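Local coordinates for protein nicotinate phosphoribosyltransferase (Vibrio cholerae, PDB 4HL7) that probably catalyses the ATP-dependent formation of nicotinate D-ribonucleotide from nicotinate and phosphoribosyl diphosphate, a step of NAD biosynthesis, at residues A73-L78 and Y216-R220. Coordinates in Å, arbitrary orientation, origin at the centre of the assembly. Numbering follows the deposited sequence.
Sequences ADIHYL and YHFAR
Two short helical segments, 73-78 and 216-220, cross nearly at right angles: their N-to-C directions differ by 80°, and the axes come no closer than 11.3 Å, so large side chains must fill the gap. Both backbones are alpha-helical, as in the bond from Tyr77 N to Ala73 O (3.0 Å). Tyr77 lies nearest Arg220 (CA-CA 7.5 Å); in the register, the CA of Asp74 lies nearest that of His217 and the CA of Leu78 nearest that of Tyr216, each at 8.6 Å, though His217 itself makes no contact with segment 73-78.

Tyr77, with chi1 t, projects toward segment 216-220. One face of its ring receives Arg220 CB in a CH-pi contact, 3.9 Å from the centroid, its edge meets Tyr216 (CE1 of Tyr77 to CD1 of Tyr216, 3.7 Å), and its OH lies 3.4 Å from Ala219 CB. A second CH-pi contact sets Leu78 CD2 squarely over the Tyr216 ring, 3.7 Å from its centroid.

The polar part is a salt bridge. Arg220, extended through chi1 and chi2 (both t) and turned at chi3 (p), donates from NH1 to Asp74 OD1 at 2.8 Å; its NH2 adds a weak bond to the same oxygen at 3.3 Å. Water 1 links Ala73 O (2.5 Å) to Arg220 NH1 (3.1 Å), and water 3 sits 2.7 Å from Tyr77 OH.

This mixed aromatic and ionic interface joins helix 72-81 of the N-terminal domain to helix 216-222, which follows strand 210-213 of the parallel sheet in the barrel-related domain. Tyr216 reaches helix 21-33, hydrogen-bonding Asn25 through its OH, and Leu78 also packs on Leu90 of helix 87-93.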
loop_
_atom_site.group_PDB
_atom_site.type_symbol
_atom_site.label_atom_id
_atom_site.label_comp_id
_atom_site.label_asym_id
_atom_site.label_seq_id
_atom_site.Cartn_x
_atom_site.Cartn_y
_atom_site.Cartn_z
ATOM N N ALA A 73 24.065 1.153 9.017
ATOM C CA ALA A 73 23.898 1.817 7.764
ATOM C C ALA A 73 22.439 2.061 7.389
ATOM O O ALA A 73 22.143 3.080 6.756
ATOM C CB ALA A 73 24.601 1.071 6.639
ATOM N N ASP A 74 21.538 1.124 7.723
ATOM C CA ASP A 74 20.117 1.362 7.492
ATOM C C ASP A 74 19.668 2.523 8.344
ATOM O O ASP A 74 18.863 3.378 7.907
ATOM C CB ASP A 74 19.292 0.139 7.888
ATOM C CG ASP A 74 19.560 -1.079 6.995
ATOM O OD1 ASP A 74 20.038 -0.915 5.865
ATOM O OD2 ASP A 74 19.334 -2.197 7.470
ATOM N N ILE A 75 20.102 2.517 9.597
ATOM C CA ILE A 75 19.675 3.553 10.557
ATOM C C ILE A 75 20.230 4.933 10.158
ATOM O O ILE A 75 19.488 5.966 10.225
ATOM C CB ILE A 75 20.030 3.198 12.009
ATOM C CG1 ILE A 75 19.396 1.844 12.394
ATOM C CG2 ILE A 75 19.486 4.253 12.981
ATOM C CD1 ILE A 75 17.888 1.850 12.433
ATOM N N HIS A 76 21.492 4.955 9.749
ATOM C CA HIS A 76 22.156 6.169 9.231
ATOM C C HIS A 76 21.376 6.681 8.043
ATOM O O HIS A 76 21.121 7.903 7.914
ATOM C CB HIS A 76 23.617 5.899 8.813
ATOM C CG HIS A 76 24.575 5.617 9.991
ATOM N ND1 HIS A 76 24.440 6.214 11.226
ATOM C CD2 HIS A 76 25.717 4.778 10.084
ATOM C CE1 HIS A 76 25.445 5.780 12.056
ATOM N NE2 HIS A 76 26.217 4.901 11.364
ATOM N N TYR A 77 20.948 5.774 7.162
ATOM C CA TYR A 77 20.157 6.191 5.990
ATOM C C TYR A 77 18.847 6.882 6.436
ATOM O O TYR A 77 18.516 7.973 5.967
ATOM C CB TYR A 77 19.849 5.005 5.030
ATOM C CG TYR A 77 18.820 5.413 3.978
ATOM C CD1 TYR A 77 17.473 5.048 4.102
ATOM C CD2 TYR A 77 19.202 6.208 2.896
ATOM C CE1 TYR A 77 16.516 5.478 3.176
ATOM C CE2 TYR A 77 18.260 6.633 1.953
ATOM C CZ TYR A 77 16.928 6.263 2.096
ATOM O OH TYR A 77 16.007 6.682 1.172
ATOM N N LEU A 78 18.122 6.289 7.365
ATOM C CA LEU A 78 16.892 6.920 7.797
ATOM C C LEU A 78 17.147 8.235 8.552
ATOM O O LEU A 78 16.339 9.162 8.504
ATOM C CB LEU A 78 16.085 5.996 8.717
ATOM C CG LEU A 78 15.574 4.709 8.013
ATOM C CD1 LEU A 78 14.851 3.873 9.066
ATOM C CD2 LEU A 78 14.628 5.088 6.872
ATOM N N TYR A 216 12.015 2.110 0.640
ATOM C CA TYR A 216 13.184 2.778 1.269
ATOM C C TYR A 216 14.489 2.209 0.711
ATOM O O TYR A 216 15.475 2.961 0.409
ATOM C CB TYR A 216 13.162 2.584 2.814
ATOM C CG TYR A 216 12.533 3.747 3.581
ATOM C CD1 TYR A 216 12.814 5.061 3.226
ATOM C CD2 TYR A 216 11.682 3.510 4.674
ATOM C CE1 TYR A 216 12.254 6.147 3.938
ATOM C CE2 TYR A 216 11.115 4.568 5.404
ATOM C CZ TYR A 216 11.441 5.891 5.054
ATOM O OH TYR A 216 10.863 6.976 5.753
ATOM N N HIS A 217 14.557 0.890 0.621
ATOM C CA HIS A 217 15.792 0.235 0.136
ATOM C C HIS A 217 16.222 0.699 -1.234
ATOM O O HIS A 217 17.432 0.990 -1.483
ATOM C CB HIS A 217 15.617 -1.285 0.137
ATOM C CG HIS A 217 16.858 -2.036 -0.277
ATOM N ND1 HIS A 217 17.759 -2.479 0.603
ATOM C CD2 HIS A 217 17.335 -2.387 -1.535
ATOM C CE1 HIS A 217 18.761 -3.097 -0.042
ATOM N NE2 HIS A 217 18.500 -3.056 -1.343
ATOM N N PHE A 218 15.262 0.795 -2.141
ATOM C CA PHE A 218 15.543 1.221 -3.530
ATOM C C PHE A 218 15.628 2.748 -3.625
ATOM O O PHE A 218 16.344 3.237 -4.476
ATOM C CB PHE A 218 14.483 0.632 -4.507
ATOM C CG PHE A 218 14.649 -0.856 -4.734
ATOM C CD1 PHE A 218 15.909 -1.389 -5.060
ATOM C CD2 PHE A 218 13.557 -1.739 -4.578
ATOM C CE1 PHE A 218 16.105 -2.775 -5.190
ATOM C CE2 PHE A 218 13.739 -3.100 -4.743
ATOM C CZ PHE A 218 15.001 -3.631 -5.038
ATOM N N ALA A 219 14.964 3.480 -2.720
ATOM C CA ALA A 219 15.189 4.948 -2.609
ATOM C C ALA A 219 16.676 5.199 -2.297
ATOM O O ALA A 219 17.329 6.002 -2.954
ATOM C CB ALA A 219 14.290 5.589 -1.554
ATOM N N ARG A 220 17.207 4.451 -1.343
ATOM C CA ARG A 220 18.658 4.460 -1.101
ATOM C C ARG A 220 19.490 4.104 -2.299
ATOM O O ARG A 220 20.398 4.858 -2.645
ATOM C CB ARG A 220 19.056 3.602 0.107
ATOM C CG ARG A 220 20.565 3.610 0.427
ATOM C CD ARG A 220 20.890 2.836 1.722
ATOM N NE ARG A 220 20.379 1.466 1.682
ATOM C CZ ARG A 220 20.303 0.642 2.728
ATOM N NH1 ARG A 220 20.748 1.038 3.928
ATOM N NH2 ARG A 220 19.796 -0.587 2.572
HETATM O O HOH W 1 23.021 3.030 4.367
HETATM O O HOH W 2 21.128 -2.959 4.446
HETATM O O HOH W 3 16.835 8.365 -0.745
#